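Local structure of 6-phospho-beta-d glycosidase (Streptococcus pyogenes, 5FOO) at residues R389-F392 against L393-L397. The protein probably hydrolyses the beta-glycosidic bonds of 6-phospho-beta-glucosides as a family 1 glycoside hydrolase with a TIM-barrel fold. The protein carries 1 engineered substitution. Sequence-based numbering, arbitrary orientation.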
loop_
_atom_site.group_PDB
_atom_site.type_symbol
_atom_site.label_atom_id
_atom_site.label_comp_id
_atom_site.label_asym_id
_atom_site.label_seq_id
_atom_site.Cartn_x
_atom_site.Cartn_y
_atom_site.Cartn_z
ATOM N N ARG A 389 -17.076 9.157 -8.284
ATOM C CA ARG A 389 -16.019 8.110 -8.279
ATOM C C ARG A 389 -15.649 7.661 -9.723
ATOM O O ARG A 389 -14.482 7.533 -10.091
ATOM C CB ARG A 389 -16.468 6.917 -7.434
ATOM C CG ARG A 389 -15.409 5.828 -7.360
ATOM C CD ARG A 389 -15.681 4.840 -6.263
ATOM N NE ARG A 389 -15.581 5.522 -4.996
ATOM C CZ ARG A 389 -16.593 5.788 -4.177
ATOM N NH1 ARG A 389 -17.855 5.407 -4.462
ATOM N NH2 ARG A 389 -16.322 6.470 -3.037
ATOM N N ILE A 390 -16.673 7.454 -10.546
ATOM C CA ILE A 390 -16.507 7.251 -12.002
ATOM C C ILE A 390 -15.648 8.326 -12.633
ATOM O O ILE A 390 -14.607 8.028 -13.260
ATOM C CB ILE A 390 -17.855 7.179 -12.695
ATOM C CG1 ILE A 390 -18.569 5.896 -12.216
ATOM C CG2 ILE A 390 -17.695 7.236 -14.231
ATOM C CD1 ILE A 390 -20.000 5.729 -12.725
ATOM N N GLN A 391 -16.017 9.582 -12.399
ATOM C CA GLN A 391 -15.240 10.670 -12.899
ATOM C C GLN A 391 -13.789 10.628 -12.385
ATOM O O GLN A 391 -12.816 10.726 -13.169
ATOM C CB GLN A 391 -15.887 11.980 -12.497
ATOM C CG GLN A 391 -15.202 13.198 -13.062
ATOM C CD GLN A 391 -15.344 13.218 -14.582
ATOM O OE1 GLN A 391 -16.358 12.721 -15.138
ATOM N NE2 GLN A 391 -14.321 13.747 -15.272
ATOM N N PHE A 392 -13.600 10.512 -11.074
ATOM C CA PHE A 392 -12.231 10.443 -10.529
ATOM C C PHE A 392 -11.444 9.292 -11.199
ATOM O O PHE A 392 -10.318 9.488 -11.622
ATOM C CB PHE A 392 -12.298 10.276 -8.990
ATOM C CG PHE A 392 -10.960 10.168 -8.260
ATOM C CD1 PHE A 392 -10.266 8.959 -8.192
ATOM C CD2 PHE A 392 -10.470 11.235 -7.492
ATOM C CE1 PHE A 392 -9.077 8.854 -7.453
ATOM C CE2 PHE A 392 -9.325 11.117 -6.764
ATOM C CZ PHE A 392 -8.619 9.935 -6.718
ATOM N N LEU A 393 -11.995 8.084 -11.185
ATOM C CA LEU A 393 -11.252 6.913 -11.763
ATOM C C LEU A 393 -10.941 7.160 -13.241
ATOM O O LEU A 393 -9.812 7.005 -13.676
ATOM C CB LEU A 393 -11.999 5.602 -11.551
ATOM C CG LEU A 393 -12.207 5.198 -10.066
ATOM C CD1 LEU A 393 -13.019 3.933 -9.993
ATOM C CD2 LEU A 393 -10.950 5.067 -9.232
ATOM N N LYS A 394 -11.932 7.659 -13.965
ATOM C CA LYS A 394 -11.817 7.947 -15.407
ATOM C C LYS A 394 -10.685 8.903 -15.687
ATOM O O LYS A 394 -9.814 8.606 -16.511
ATOM C CB LYS A 394 -13.151 8.490 -15.948
ATOM C CG LYS A 394 -13.179 8.832 -17.413
ATOM C CD LYS A 394 -14.567 8.608 -18.005
ATOM C CE LYS A 394 -14.552 9.041 -19.476
ATOM N NZ LYS A 394 -15.662 8.497 -20.301
ATOM N N GLU A 395 -10.638 10.033 -14.977
ATOM C CA GLU A 395 -9.490 10.958 -15.157
ATOM C C GLU A 395 -8.127 10.354 -14.872
ATOM O O GLU A 395 -7.154 10.673 -15.571
ATOM C CB GLU A 395 -9.629 12.251 -14.310
ATOM C CG GLU A 395 -10.788 13.139 -14.750
ATOM C CD GLU A 395 -11.075 14.299 -13.785
ATOM O OE1 GLU A 395 -10.140 14.776 -13.095
ATOM O OE2 GLU A 395 -12.256 14.714 -13.706
ATOM N N HIS A 396 -8.010 9.558 -13.810
ATOM C CA HIS A 396 -6.682 9.060 -13.409
ATOM C C HIS A 396 -6.207 8.034 -14.465
ATOM O O HIS A 396 -5.031 8.040 -14.899
ATOM C CB HIS A 396 -6.714 8.492 -11.969
ATOM C CG HIS A 396 -6.678 9.561 -10.918
ATOM N ND1 HIS A 396 -7.792 10.319 -10.593
ATOM C CD2 HIS A 396 -5.666 10.030 -10.150
ATOM C CE1 HIS A 396 -7.462 11.224 -9.697
ATOM N NE2 HIS A 396 -6.185 11.073 -9.401
ATOM N N LEU A 397 -7.163 7.206 -14.868
ATOM C CA LEU A 397 -6.983 6.229 -15.946
ATOM C C LEU A 397 -6.642 6.872 -17.257
ATOM O O LEU A 397 -5.888 6.272 -18.025
ATOM C CB LEU A 397 -8.214 5.351 -16.152
ATOM C CG LEU A 397 -8.212 4.056 -15.388
ATOM C CD1 LEU A 397 -9.571 3.440 -15.499
ATOM C CD2 LEU A 397 -7.195 3.083 -15.937
#
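Leu-393 meets Arg-389 one helical turn earlier: its amide N donates to Arg-389 O at 2.8 Å, and its CD1 lies alongside the aliphatic CG of Arg-389, the two side chains pointing the same way. Its other methyl, CD2, comes near the Phe-392 ring, 4.1 Å from CD1 of that ring. At Lys-394 the contact is mainly backbone, an i to i+4 bond from N to Ile-390 O, while the amine end runs away from the preceding turn. Glu-395 adds a side-chain link to its own backbone bond with Gln-391 O. Gln-391 NE2 donates to Glu-395 OE2 at 2.8 Å in a nearly straight bond (171°), with the acceptor in the amide plane and the carboxylate using its anti lone pair. The bend of Gln-391 at chi2 (66°) swings the amide toward Glu-395, and OE1 of the same carboxylate forms a salt bridge with Arg-332. His-396 joins Phe-392 in two ways, by ring stacking and by hydrogen bonding. Its CE1 sits over the centre of the Phe-392 ring, 3.4 Å from CZ, and the centroids are 4.1 Å apart with the planes at 27°, a tilted face-to-face stack. Phe-392 O takes two bonds, from His-396 N at 3.2 Å and from ND1 at 2.9 Å, arriving from opposite faces of the carbonyl plane. The ND1 bond lies close to the imidazole plane, and with the stack it fixes the rotation of the ring; since a carbonyl oxygen can only accept, ND1 carries the proton in this bond. All this belongs to helix 387-405 of the TIM barrel, between strands 362-367 and 410-416 in the chain: Phe-392, Leu-393 and His-396 pack on Asn-367, Leu-393 also reaches Tyr-413 and Val-415, and helix 448-459 touches Ile-390 and Leu-393 through Trp-452.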